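Long-range contacts in purine nucleoside phosphorylase YlmD (Geobacillus stearothermophilus, PDB 6T0Y), which catalyses the zinc-dependent phosphorolysis of adenosine, inosine and S-methyl-5'-thioadenosine, releasing the free purine base, and also deaminates adenosine: residues 4-9 with 238-243; 78-83 with 106-111; 122-127 with 261-266; 180-185 with 216-221. All coordinates share one frame; numbering follows the deposited sequence.

Contact 1 (4-9 with 238-243). With ZN (zinc ion), chain B.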
loop_
_atom_site.group_PDB
_atom_site.type_symbol
_atom_site.label_atom_id
_atom_site.label_comp_id
_atom_site.label_asym_id
_atom_site.label_seq_id
_atom_site.Cartn_x
_atom_site.Cartn_y
_atom_site.Cartn_z
ATOM N N ASP A 4 6.815 -14.065 8.297
ATOM C CA ASP A 4 6.368 -12.763 7.828
ATOM C C ASP A 4 4.861 -12.633 8.003
ATOM O O ASP A 4 4.116 -13.614 7.936
ATOM C CB ASP A 4 6.745 -12.562 6.358
ATOM C CG ASP A 4 6.826 -11.095 5.980
ATOM O OD1 ASP A 4 5.835 -10.550 5.424
ATOM O OD2 ASP A 4 7.884 -10.490 6.279
ATOM N N ILE A 5 4.415 -11.402 8.245
ATOM C CA ILE A 5 2.990 -11.156 8.397
ATOM C C ILE A 5 2.223 -11.368 7.098
ATOM O O ILE A 5 1.006 -11.554 7.138
ATOM C CB ILE A 5 2.713 -9.765 8.998
ATOM C CG1 ILE A 5 3.364 -8.676 8.158
ATOM C CG2 ILE A 5 3.205 -9.703 10.433
ATOM C CD1 ILE A 5 2.718 -7.320 8.322
ATOM N N PHE A 6 2.888 -11.320 5.945
ATOM C CA PHE A 6 2.238 -11.575 4.662
ATOM C C PHE A 6 2.636 -12.963 4.204
ATOM O O PHE A 6 3.825 -13.233 3.979
ATOM C CB PHE A 6 2.608 -10.519 3.625
ATOM C CG PHE A 6 1.892 -9.232 3.834
ATOM C CD1 PHE A 6 2.329 -8.324 4.774
ATOM C CD2 PHE A 6 0.754 -8.943 3.115
ATOM C CE1 PHE A 6 1.644 -7.141 4.993
ATOM C CE2 PHE A 6 0.075 -7.745 3.296
ATOM C CZ PHE A 6 0.509 -6.853 4.249
ATOM N N GLN A 7 1.650 -13.836 4.101
ATOM C CA GLN A 7 1.872 -15.257 3.894
ATOM C C GLN A 7 1.251 -15.703 2.579
ATOM O O GLN A 7 0.122 -15.330 2.252
ATOM C CB GLN A 7 1.246 -16.071 5.035
ATOM C CG GLN A 7 1.645 -15.630 6.438
ATOM C CD GLN A 7 2.926 -16.278 6.933
ATOM O OE1 GLN A 7 3.952 -16.265 6.247
ATOM N NE2 GLN A 7 2.873 -16.849 8.134
ATOM N N GLN A 8 1.975 -16.550 1.854
ATOM C CA GLN A 8 1.541 -17.014 0.543
ATOM C C GLN A 8 0.284 -17.874 0.625
ATOM O O GLN A 8 0.243 -18.872 1.347
ATOM C CB GLN A 8 2.682 -17.823 -0.072
ATOM C CG GLN A 8 2.394 -18.434 -1.419
ATOM C CD GLN A 8 2.681 -17.483 -2.555
ATOM O OE1 GLN A 8 3.770 -16.922 -2.651
ATOM N NE2 GLN A 8 1.699 -17.289 -3.421
ATOM N N GLU A 9 -0.710 -17.533 -0.186
ATOM C CA GLU A 9 -1.914 -18.326 -0.354
ATOM C C GLU A 9 -1.727 -19.322 -1.501
ATOM O O GLU A 9 -0.659 -19.422 -2.103
ATOM C CB GLU A 9 -3.094 -17.398 -0.627
ATOM C CG GLU A 9 -3.518 -16.565 0.572
ATOM C CD GLU A 9 -4.360 -17.352 1.561
ATOM O OE1 GLU A 9 -5.134 -18.218 1.111
ATOM O OE2 GLU A 9 -4.254 -17.108 2.783
ATOM N N TYR A 238 2.445 -3.769 12.609
ATOM C CA TYR A 238 3.108 -4.949 12.082
ATOM C C TYR A 238 3.836 -4.557 10.810
ATOM O O TYR A 238 3.288 -3.833 9.978
ATOM C CB TYR A 238 2.066 -6.002 11.733
ATOM C CG TYR A 238 1.235 -6.488 12.904
ATOM C CD1 TYR A 238 0.185 -5.732 13.424
ATOM C CD2 TYR A 238 1.518 -7.710 13.509
ATOM C CE1 TYR A 238 -0.563 -6.187 14.502
ATOM C CE2 TYR A 238 0.772 -8.175 14.580
ATOM C CZ TYR A 238 -0.259 -7.402 15.081
ATOM O OH TYR A 238 -1.001 -7.869 16.146
ATOM N N VAL A 239 5.062 -5.033 10.638
ATOM C CA VAL A 239 5.881 -4.629 9.499
ATOM C C VAL A 239 6.396 -5.861 8.772
ATOM O O VAL A 239 7.073 -6.704 9.365
ATOM C CB VAL A 239 7.061 -3.753 9.950
ATOM C CG1 VAL A 239 7.828 -3.214 8.774
ATOM C CG2 VAL A 239 6.590 -2.626 10.822
ATOM N N SER A 240 6.106 -5.954 7.483
ATOM C CA SER A 240 6.682 -7.007 6.666
ATOM C C SER A 240 8.178 -6.779 6.483
ATOM O O SER A 240 8.638 -5.650 6.319
ATOM C CB SER A 240 6.007 -6.994 5.297
ATOM O OG SER A 240 6.579 -7.974 4.449
ATOM N N GLU A 241 8.931 -7.862 6.461
ATOM C CA GLU A 241 10.353 -7.794 6.161
ATOM C C GLU A 241 10.654 -8.074 4.694
ATOM O O GLU A 241 11.827 -8.084 4.302
ATOM C CB GLU A 241 11.114 -8.761 7.069
ATOM C CG GLU A 241 11.119 -8.295 8.541
ATOM C CD GLU A 241 11.377 -9.404 9.541
ATOM O OE1 GLU A 241 10.872 -9.302 10.683
ATOM O OE2 GLU A 241 12.070 -10.377 9.184
ATOM N N ARG A 242 9.635 -8.274 3.875
ATOM C CA ARG A 242 9.854 -8.583 2.472
ATOM C C ARG A 242 10.222 -7.327 1.697
ATOM O O ARG A 242 9.532 -6.306 1.790
ATOM C CB ARG A 242 8.593 -9.189 1.870
ATOM C CG ARG A 242 8.137 -10.475 2.515
ATOM C CD ARG A 242 6.856 -10.966 1.908
ATOM N NE ARG A 242 6.344 -12.209 2.471
ATOM C CZ ARG A 242 6.645 -13.425 2.035
ATOM N NH1 ARG A 242 7.488 -13.591 1.031
ATOM N NH2 ARG A 242 6.067 -14.467 2.604
ATOM N N CYS A 243 11.299 -7.428 0.913
ATOM C CA CYS A 243 11.758 -6.392 -0.006
ATOM C C CYS A 243 11.335 -6.748 -1.429
ATOM O O CYS A 243 11.644 -7.838 -1.920
ATOM C CB CYS A 243 13.284 -6.250 0.061
ATOM S SG CYS A 243 13.991 -5.120 -1.168
HETATM ZN ZN ZN B . 16.268 -5.448 -1.048
HETATM O O HOH W 1 6.754 -9.691 9.229
HETATM O O HOH W 2 10.112 -12.227 7.830
HETATM O O HOH W 3 4.791 -17.363 2.623
#
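The carboxylate of Asp-4 faces the turn that follows strand 237-239, and each of its oxygens accepts a hydrogen bond from it. OD1 accepts from Ser-240 OG at 2.9 Å and OD2 from the backbone N of Glu-241 at 2.8 Å, both on syn lone pairs. Arg-242 reaches the same carboxylate more loosely, its NE making a long salt bridge of 3.4 Å to Asp-4 OD1 with the two flat groups turned 74° apart. The firmer hold of the guanidinium is on backbone: NE and NH2 converge side-on on Phe-6 O, NH2 at 2.9 Å in the carbonyl plane. NH1 is engaged by Glu-247 in a further salt bridge.

Two local motifs set up these groups. Asp-4 OD1 also accepts from Phe-6 N on its anti side, tilted from the carboxylate plane, an Asx turn at the start of strand 6-8, while Ser-240 OG accepts from Arg-242 N in an ST turn at the end of strand 237-239. The contact thus joins edge strands of two different sheets. Beside the polar cluster Ile-5 adds an apolar patch: its CG1 stands between backbone N and carbonyl carbon (chi1 56°), and CD1 lies 3.7 Å from Tyr-238 CB. One water links Ile-5 N to Val-239 O. Further out, Lys-220 donates to the carbonyls of Ser-240 and Arg-242, and Cys-243 binds the second zinc ion through SG.

Contact 2 (78-83 with 106-111). With ZN (zinc ion), chain C.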
loop_
_atom_site.group_PDB
_atom_site.type_symbol
_atom_site.label_atom_id
_atom_site.label_comp_id
_atom_site.label_asym_id
_atom_site.label_seq_id
_atom_site.Cartn_x
_atom_site.Cartn_y
_atom_site.Cartn_z
ATOM N N GLU A 78 -6.079 7.632 -8.073
ATOM C CA GLU A 78 -5.137 8.043 -9.106
ATOM C C GLU A 78 -3.690 7.804 -8.694
ATOM O O GLU A 78 -2.842 7.580 -9.554
ATOM C CB GLU A 78 -5.378 9.522 -9.422
ATOM C CG GLU A 78 -4.605 10.020 -10.610
ATOM C CD GLU A 78 -4.823 11.487 -10.949
ATOM O OE1 GLU A 78 -4.206 11.914 -11.956
ATOM O OE2 GLU A 78 -5.564 12.197 -10.231
ATOM N N GLN A 79 -3.376 7.875 -7.401
ATOM C CA GLN A 79 -2.029 7.655 -6.870
ATOM C C GLN A 79 -1.022 8.642 -7.475
ATOM O O GLN A 79 -0.112 8.282 -8.214
ATOM C CB GLN A 79 -1.569 6.204 -7.019
ATOM C CG GLN A 79 -2.467 5.234 -6.257
ATOM C CD GLN A 79 -2.027 3.807 -6.326
ATOM O OE1 GLN A 79 -2.836 2.929 -6.574
ATOM N NE2 GLN A 79 -0.784 3.544 -5.969
ATOM N N VAL A 80 -1.160 9.908 -7.075
ATOM C CA VAL A 80 -0.322 10.987 -7.584
ATOM C C VAL A 80 0.956 11.222 -6.795
ATOM O O VAL A 80 1.664 12.202 -7.057
ATOM C CB VAL A 80 -1.144 12.292 -7.724
ATOM C CG1 VAL A 80 -2.294 12.106 -8.697
ATOM C CG2 VAL A 80 -1.650 12.781 -6.357
ATOM N N HIS A 81 1.273 10.332 -5.848
ATOM C CA HIS A 81 2.443 10.486 -4.973
ATOM C C HIS A 81 2.366 11.753 -4.119
ATOM O O HIS A 81 3.380 12.389 -3.796
ATOM C CB HIS A 81 3.750 10.373 -5.734
ATOM C CG HIS A 81 4.028 8.972 -6.219
ATOM N ND1 HIS A 81 3.456 8.481 -7.373
ATOM C CD2 HIS A 81 4.815 7.977 -5.740
ATOM C CE1 HIS A 81 3.869 7.245 -7.587
ATOM N NE2 HIS A 81 4.737 6.937 -6.642
ATOM N N GLY A 82 1.156 12.098 -3.706
ATOM C CA GLY A 82 0.959 13.052 -2.646
ATOM C C GLY A 82 0.503 12.390 -1.363
ATOM O O GLY A 82 0.688 11.183 -1.145
ATOM N N ALA A 83 -0.094 13.196 -0.487
ATOM C CA ALA A 83 -0.485 12.762 0.848
ATOM C C ALA A 83 -1.985 12.914 1.106
ATOM O O ALA A 83 -2.429 12.846 2.261
ATOM C CB ALA A 83 0.339 13.488 1.916
ATOM N N GLY A 106 -6.582 12.530 -7.544
ATOM C CA GLY A 106 -5.764 13.398 -6.723
ATOM C C GLY A 106 -5.389 12.860 -5.363
ATOM O O GLY A 106 -4.869 13.622 -4.539
ATOM N N VAL A 107 -5.601 11.573 -5.098
ATOM C CA VAL A 107 -5.346 11.025 -3.778
ATOM C C VAL A 107 -4.484 9.779 -3.866
ATOM O O VAL A 107 -4.415 9.094 -4.892
ATOM C CB VAL A 107 -6.615 10.749 -2.930
ATOM C CG1 VAL A 107 -7.516 11.957 -2.848
ATOM C CG2 VAL A 107 -7.383 9.599 -3.419
ATOM N N ASP A 108 -3.865 9.471 -2.732
ATOM C CA ASP A 108 -2.967 8.343 -2.563
ATOM C C ASP A 108 -3.373 7.420 -1.434
ATOM O O ASP A 108 -2.648 6.481 -1.121
ATOM C CB ASP A 108 -1.531 8.833 -2.369
ATOM C CG ASP A 108 -0.921 9.277 -3.666
ATOM O OD1 ASP A 108 -1.203 10.425 -4.079
ATOM O OD2 ASP A 108 -0.228 8.467 -4.322
ATOM N N GLY A 109 -4.515 7.654 -0.807
ATOM C CA GLY A 109 -5.036 6.705 0.147
ATOM C C GLY A 109 -6.540 6.791 0.147
ATOM O O GLY A 109 -7.131 7.809 -0.224
ATOM N N LEU A 110 -7.148 5.723 0.626
ATOM C CA LEU A 110 -8.593 5.600 0.706
ATOM C C LEU A 110 -8.952 4.963 2.042
ATOM O O LEU A 110 -8.174 4.202 2.615
ATOM C CB LEU A 110 -9.137 4.691 -0.403
ATOM C CG LEU A 110 -8.894 5.134 -1.850
ATOM C CD1 LEU A 110 -9.330 4.037 -2.820
ATOM C CD2 LEU A 110 -9.587 6.437 -2.125
ATOM N N TYR A 111 -10.154 5.254 2.527
ATOM C CA TYR A 111 -10.679 4.495 3.647
ATOM C C TYR A 111 -12.186 4.387 3.530
ATOM O O TYR A 111 -12.831 5.170 2.829
ATOM C CB TYR A 111 -10.289 5.070 5.005
ATOM C CG TYR A 111 -10.902 6.381 5.433
ATOM C CD1 TYR A 111 -12.029 6.393 6.241
ATOM C CD2 TYR A 111 -10.314 7.596 5.129
ATOM C CE1 TYR A 111 -12.567 7.568 6.697
ATOM C CE2 TYR A 111 -10.856 8.775 5.593
ATOM C CZ TYR A 111 -11.968 8.762 6.380
ATOM O OH TYR A 111 -12.458 9.983 6.827
HETATM ZN ZN ZN C . 4.321 4.775 -5.867
#
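With chi1 at -76° the carboxyl carbon CG of Asp-108 lies anti to its own carbonyl carbon, and the chi2 of 81° turns the carboxylate into the bend of residues 79-82. There OD2 receives His-81 N at 2.8 Å, on the syn side but tilted out of the carboxylate plane, whereas Gly-82 N comes to OD1 at 2.9 Å from well above that plane. At the other end of the segment Glu-78 is fully extended, with CG opposite its backbone N (chi1 -172°), which carries OE2 to Gly-106 N at 2.9 Å. Between these two carboxylates the backbones meet directly, Gln-79 N donating to Val-107 O at 3.0 Å.

The loop between strands 74-75 and 85-87 is in this way fastened to the chain entering strand 109-112, and it presents His-81, whose NE2 binds the catalytic zinc ion at 2.3 Å. Cys-126 and His-143 are the other protein ligands of this metal. Asp-108 OD2 also accepts from His-143 ND1, so a single second-shell carboxylate orients one zinc ligand through its ring and another through its backbone. Val-80 slants across the carboxylate, its CG2 3.3 Å from Asp-108 OD1. The amide of Gln-79 finds its partner outside the two segments, its OE1 accepting from Cys-122 N.

Contact 3 (122-127 with 261-266); sequences CFADCV and TGRMLA. With ZN (zinc ion), chain C.
Phe-123 O takes the backbone N of Met-264 at 2.8 Å, in the carbonyl plane, and Phe-123 N returns a bond to Met-264 O. The two residues form an antiparallel hydrogen-bonded pair between strands 118-123 and 264-269, adjacent strands of a six-stranded mixed sheet. Cys-122 and Leu-265 make the adjacent non-hydrogen-bonded pair; on their face of the sheet Cys-122 SG touches Leu-265 CD1 at 3.9 Å.

Beyond the paired residues Arg-263, an inosine-binding residue, folds back over the end of strand 118-123. Its chain bends at chi2 (-68°), laying CD against Ala-124 CB at 3.8 Å and bringing NH1 round to Gly-262 O at 2.9 Å. That carbonyl lies in the guanidinium plane, although the donor stands above the plane of the carbonyl itself. A leucine in place of Arg-263 would probably leave Gly-262 O without this donor and deprive the inosine site of a positive charge.

Met-264 is bent at chi2 and chi3, which curls SD and CE back beside Phe-123 O and Ala-124 CA. After Ala-124 the chain turns away from Arg-263, and Cys-126 SG binds the catalytic zinc ion at 2.6 Å together with His-81 and His-143. The Phe-123 ring, which also meets the His-143 ring, has Met-264 O at its edge, and its CE2 rests 3.5 Å from Ala-266 CB.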
loop_
_atom_site.group_PDB
_atom_site.type_symbol
_atom_site.label_atom_id
_atom_site.label_comp_id
_atom_site.label_asym_id
_atom_site.label_seq_id
_atom_site.Cartn_x
_atom_site.Cartn_y
_atom_site.Cartn_z
ATOM N N CYS A 122 -2.114 0.175 -6.227
ATOM C CA CYS A 122 -1.060 -0.496 -6.964
ATOM C C CYS A 122 0.327 -0.135 -6.452
ATOM O O CYS A 122 0.591 1.007 -6.086
ATOM C CB CYS A 122 -1.128 -0.123 -8.442
ATOM S SG CYS A 122 -2.548 -0.863 -9.312
ATOM N N PHE A 123 1.226 -1.121 -6.472
ATOM C CA PHE A 123 2.542 -1.013 -5.866
ATOM C C PHE A 123 3.603 -1.782 -6.639
ATOM O O PHE A 123 3.349 -2.873 -7.132
ATOM C CB PHE A 123 2.499 -1.615 -4.454
ATOM C CG PHE A 123 1.703 -0.792 -3.515
ATOM C CD1 PHE A 123 2.309 0.252 -2.844
ATOM C CD2 PHE A 123 0.334 -0.964 -3.385
ATOM C CE1 PHE A 123 1.590 1.090 -2.027
ATOM C CE2 PHE A 123 -0.390 -0.127 -2.548
ATOM C CZ PHE A 123 0.245 0.914 -1.894
ATOM N N ALA A 124 4.828 -1.246 -6.639
ATOM C CA ALA A 124 6.020 -1.978 -7.083
ATOM C C ALA A 124 7.276 -1.336 -6.499
ATOM O O ALA A 124 8.176 -0.949 -7.250
ATOM C CB ALA A 124 6.137 -2.009 -8.597
ATOM N N ASP A 125 7.286 -1.160 -5.178
ATOM C CA ASP A 125 8.395 -0.683 -4.353
ATOM C C ASP A 125 7.933 0.284 -3.264
ATOM O O ASP A 125 8.489 0.310 -2.167
ATOM C CB ASP A 125 9.487 0.085 -5.097
ATOM C CG ASP A 125 10.491 -0.789 -5.842
ATOM O OD1 ASP A 125 11.242 -0.199 -6.647
ATOM O OD2 ASP A 125 10.565 -2.029 -5.659
ATOM N N CYS A 126 6.935 1.118 -3.553
ATOM C CA CYS A 126 6.450 2.060 -2.562
ATOM C C CYS A 126 5.739 1.322 -1.432
ATOM O O CYS A 126 5.343 0.177 -1.563
ATOM C CB CYS A 126 5.517 3.064 -3.238
ATOM S SG CYS A 126 6.318 4.218 -4.376
ATOM N N VAL A 127 5.588 1.981 -0.287
ATOM C CA VAL A 127 5.116 1.278 0.903
ATOM C C VAL A 127 3.596 1.197 0.916
ATOM O O VAL A 127 2.923 2.241 0.907
ATOM C CB VAL A 127 5.599 1.956 2.197
ATOM C CG1 VAL A 127 5.092 1.211 3.392
ATOM C CG2 VAL A 127 7.100 2.064 2.226
ATOM N N THR A 261 7.714 -2.067 -15.592
ATOM C CA THR A 261 7.320 -3.278 -14.894
ATOM C C THR A 261 5.841 -3.209 -14.549
ATOM O O THR A 261 5.172 -2.191 -14.733
ATOM C CB THR A 261 8.230 -3.527 -13.675
ATOM O OG1 THR A 261 8.034 -4.858 -13.206
ATOM C CG2 THR A 261 7.994 -2.527 -12.564
ATOM N N GLY A 262 5.349 -4.329 -14.058
ATOM C CA GLY A 262 3.994 -4.428 -13.570
ATOM C C GLY A 262 3.790 -3.794 -12.204
ATOM O O GLY A 262 4.681 -3.186 -11.615
ATOM N N ARG A 263 2.579 -3.954 -11.701
ATOM C CA ARG A 263 2.209 -3.528 -10.368
ATOM C C ARG A 263 1.476 -4.659 -9.670
ATOM O O ARG A 263 0.623 -5.329 -10.260
ATOM C CB ARG A 263 1.288 -2.334 -10.395
ATOM C CG ARG A 263 1.927 -1.099 -10.982
ATOM C CD ARG A 263 3.015 -0.534 -10.129
ATOM N NE ARG A 263 3.561 0.686 -10.696
ATOM C CZ ARG A 263 4.584 0.733 -11.528
ATOM N NH1 ARG A 263 5.210 -0.351 -11.931
ATOM N NH2 ARG A 263 5.006 1.901 -11.958
ATOM N N MET A 264 1.806 -4.862 -8.407
ATOM C CA MET A 264 0.978 -5.660 -7.521
ATOM C C MET A 264 -0.187 -4.808 -7.035
ATOM O O MET A 264 -0.116 -3.586 -7.013
ATOM C CB MET A 264 1.782 -6.112 -6.304
ATOM C CG MET A 264 2.931 -7.026 -6.612
ATOM S SD MET A 264 4.493 -6.245 -7.042
ATOM C CE MET A 264 5.005 -5.478 -5.495
ATOM N N LEU A 265 -1.259 -5.477 -6.639
ATOM C CA LEU A 265 -2.392 -4.817 -6.015
ATOM C C LEU A 265 -2.385 -5.123 -4.528
ATOM O O LEU A 265 -2.359 -6.287 -4.132
ATOM C CB LEU A 265 -3.701 -5.321 -6.613
ATOM C CG LEU A 265 -4.896 -4.438 -6.286
ATOM C CD1 LEU A 265 -4.886 -3.244 -7.243
ATOM C CD2 LEU A 265 -6.186 -5.189 -6.320
ATOM N N ALA A 266 -2.400 -4.074 -3.719
ATOM C CA ALA A 266 -2.717 -4.160 -2.303
ATOM C C ALA A 266 -4.206 -3.923 -2.175
ATOM O O ALA A 266 -4.777 -3.058 -2.840
ATOM C CB ALA A 266 -1.987 -3.080 -1.510
HETATM ZN ZN ZN C . 4.321 4.775 -5.867
#

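Contact 4 (180-185 with 216-221). With ZN (zinc ion), chain B.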
loop_
_atom_site.group_PDB
_atom_site.type_symbol
_atom_site.label_atom_id
_atom_site.label_comp_id
_atom_site.label_asym_id
_atom_site.label_seq_id
_atom_site.Cartn_x
_atom_site.Cartn_y
_atom_site.Cartn_z
ATOM N N ILE A 180 10.288 -1.650 -1.029
ATOM C CA ILE A 180 11.732 -1.702 -1.225
ATOM C C ILE A 180 12.428 -1.407 0.097
ATOM O O ILE A 180 12.047 -0.492 0.833
ATOM C CB ILE A 180 12.170 -0.775 -2.367
ATOM C CG1 ILE A 180 13.633 -1.066 -2.737
ATOM C CG2 ILE A 180 11.947 0.676 -2.007
ATOM C CD1 ILE A 180 14.062 -0.474 -4.018
ATOM N N GLY A 181 13.425 -2.211 0.417
ATOM C CA GLY A 181 14.151 -2.074 1.660
ATOM C C GLY A 181 15.419 -1.258 1.525
ATOM O O GLY A 181 15.842 -0.904 0.422
ATOM N N PRO A 182 16.040 -0.935 2.665
ATOM C CA PRO A 182 17.285 -0.153 2.630
ATOM C C PRO A 182 18.428 -0.929 2.032
ATOM O O PRO A 182 19.438 -0.328 1.651
ATOM C CB PRO A 182 17.541 0.185 4.110
ATOM C CG PRO A 182 16.846 -0.893 4.875
ATOM C CD PRO A 182 15.631 -1.266 4.040
ATOM N N CYS A 183 18.285 -2.251 1.951
ATOM C CA CYS A 183 19.197 -3.100 1.198
ATOM C C CYS A 183 19.331 -2.654 -0.249
ATOM O O CYS A 183 20.398 -2.822 -0.855
ATOM C CB CYS A 183 18.655 -4.538 1.258
ATOM S SG CYS A 183 16.823 -4.680 1.067
ATOM N N CYS A 184 18.264 -2.079 -0.813
ATOM C CA CYS A 184 18.181 -1.801 -2.239
ATOM C C CYS A 184 17.877 -0.351 -2.581
ATOM O O CYS A 184 18.037 0.020 -3.746
ATOM C CB CYS A 184 17.104 -2.690 -2.887
ATOM S SG CYS A 184 17.437 -4.479 -2.804
ATOM N N TYR A 185 17.425 0.469 -1.640
ATOM C CA TYR A 185 16.957 1.824 -1.934
ATOM C C TYR A 185 17.952 2.833 -1.379
ATOM O O TYR A 185 18.057 3.017 -0.158
ATOM C CB TYR A 185 15.575 2.049 -1.330
ATOM C CG TYR A 185 14.855 3.287 -1.786
ATOM C CD1 TYR A 185 15.051 3.811 -3.044
ATOM C CD2 TYR A 185 13.948 3.915 -0.956
ATOM C CE1 TYR A 185 14.371 4.946 -3.461
ATOM C CE2 TYR A 185 13.249 5.040 -1.373
ATOM C CZ TYR A 185 13.465 5.557 -2.618
ATOM O OH TYR A 185 12.759 6.695 -2.971
ATOM N N ALA A 216 21.118 4.842 2.468
ATOM C CA ALA A 216 20.264 3.666 2.427
ATOM C C ALA A 216 19.015 3.979 3.239
ATOM O O ALA A 216 19.096 4.206 4.448
ATOM C CB ALA A 216 20.998 2.468 3.018
ATOM N N LEU A 217 17.865 4.033 2.587
ATOM C CA LEU A 217 16.648 4.548 3.194
ATOM C C LEU A 217 15.671 3.418 3.472
ATOM O O LEU A 217 15.411 2.579 2.603
ATOM C CB LEU A 217 15.983 5.570 2.277
ATOM C CG LEU A 217 14.630 6.135 2.719
ATOM C CD1 LEU A 217 14.715 6.823 4.053
ATOM C CD2 LEU A 217 14.116 7.072 1.624
ATOM N N ASP A 218 15.104 3.426 4.676
ATOM C CA ASP A 218 14.102 2.450 5.105
ATOM C C ASP A 218 12.743 3.152 5.228
ATOM O O ASP A 218 12.380 3.664 6.291
ATOM C CB ASP A 218 14.512 1.841 6.439
ATOM C CG ASP A 218 13.635 0.677 6.843
ATOM O OD1 ASP A 218 14.062 -0.091 7.730
ATOM O OD2 ASP A 218 12.534 0.516 6.261
ATOM N N LEU A 219 11.986 3.176 4.123
ATOM C CA LEU A 219 10.697 3.858 4.129
ATOM C C LEU A 219 9.677 3.151 5.013
ATOM O O LEU A 219 8.768 3.803 5.537
ATOM C CB LEU A 219 10.157 3.980 2.707
ATOM C CG LEU A 219 10.687 5.120 1.844
ATOM C CD1 LEU A 219 9.970 5.068 0.501
ATOM C CD2 LEU A 219 10.483 6.470 2.490
ATOM N N LYS A 220 9.790 1.836 5.194
ATOM C CA LYS A 220 8.884 1.155 6.111
ATOM C C LYS A 220 9.050 1.720 7.508
ATOM O O LYS A 220 8.075 2.064 8.184
ATOM C CB LYS A 220 9.145 -0.344 6.139
ATOM C CG LYS A 220 8.840 -1.054 4.853
ATOM C CD LYS A 220 9.159 -2.522 5.023
ATOM C CE LYS A 220 9.107 -3.293 3.745
ATOM N NZ LYS A 220 9.800 -4.586 3.926
ATOM N N GLU A 221 10.299 1.868 7.935
ATOM C CA GLU A 221 10.574 2.382 9.263
ATOM C C GLU A 221 10.195 3.853 9.382
ATOM O O GLU A 221 9.677 4.270 10.418
ATOM C CB GLU A 221 12.037 2.151 9.614
ATOM C CG GLU A 221 12.444 2.727 10.979
ATOM C CD GLU A 221 11.863 1.988 12.191
ATOM O OE1 GLU A 221 11.120 0.997 12.028
ATOM O OE2 GLU A 221 12.169 2.412 13.327
HETATM ZN ZN ZN B . 16.268 -5.448 -1.048
HETATM O O HOH W 4 12.874 1.982 1.744
HETATM O O HOH W 5 11.749 -0.050 3.849
#
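Tyr-185 leans along Leu-217, the two side chains lying side by side and pointing the same way. CB passes 4.0 Å from Leu-217 O, and with CG opposite the backbone N (chi1 -168°) the ring is carried on so that CD2 approaches both that carbonyl and Leu-217 CD2. One atom further, CE2 meets two methyl groups, Leu-217 CD2 at 3.7 Å and Leu-219 CD1 at 3.8 Å, the Leu-219 side chain running aslant to that of Tyr-185. Trp-146 and Arg-255, outside the two segments, also pack on Tyr-185.

The backbone beneath is joined by one nearly straight bond, Leu-217 N to Tyr-185 O at 2.9 Å. Pro-182 presses its ring against the next residues, with CG 3.9 Å from Asp-218 CB and its CA close to Leu-217 O. Two waters lie between the segments: one contacts Ile-180 O, Leu-217 O and Leu-219 N, while the other contacts Ile-180 O, Asp-218 OD2 and Lys-220 N. Asp-218 is the N-cap of helix 219-229, and its OD2 accepts from Glu-221 N at 3.1 Å, from above the carboxylate plane. An alanine here is likely to leave Glu-221 N without its capping acceptor and remove one anchor of the second water.

Gly-181 O accepts from both Cys-184 N and Tyr-185 N, closing a tight turn that presents adjacent cysteines on one side. Cys-183 SG and Cys-184 SG each bind zinc at 2.3 Å, and Cys-243 and Cys-246 complete a four-cysteine site, whose metal is probably structural.

In the fold
The four contacts fall into two pairs, each sharing a zinc ion. Contacts 1 and 4 hold three of the four cysteines round the second zinc, and they also meet where Cys-243 SG packs 3.4 Å from Gly-181 N. Contacts 2 and 3 bring His-81 and Cys-126 to the catalytic zinc, while Arg-263 in contact 3 belongs to the inosine site. The pairs are bridged between contacts 3 and 4, where Asp-125 O and Ile-180 N lie 2.9 Å apart, probably hydrogen-bonded, and Val-127 packs on Leu-219. Contacts 1 and 2 lie on opposite sides of the chain's centre, their own centres 23 Å apart.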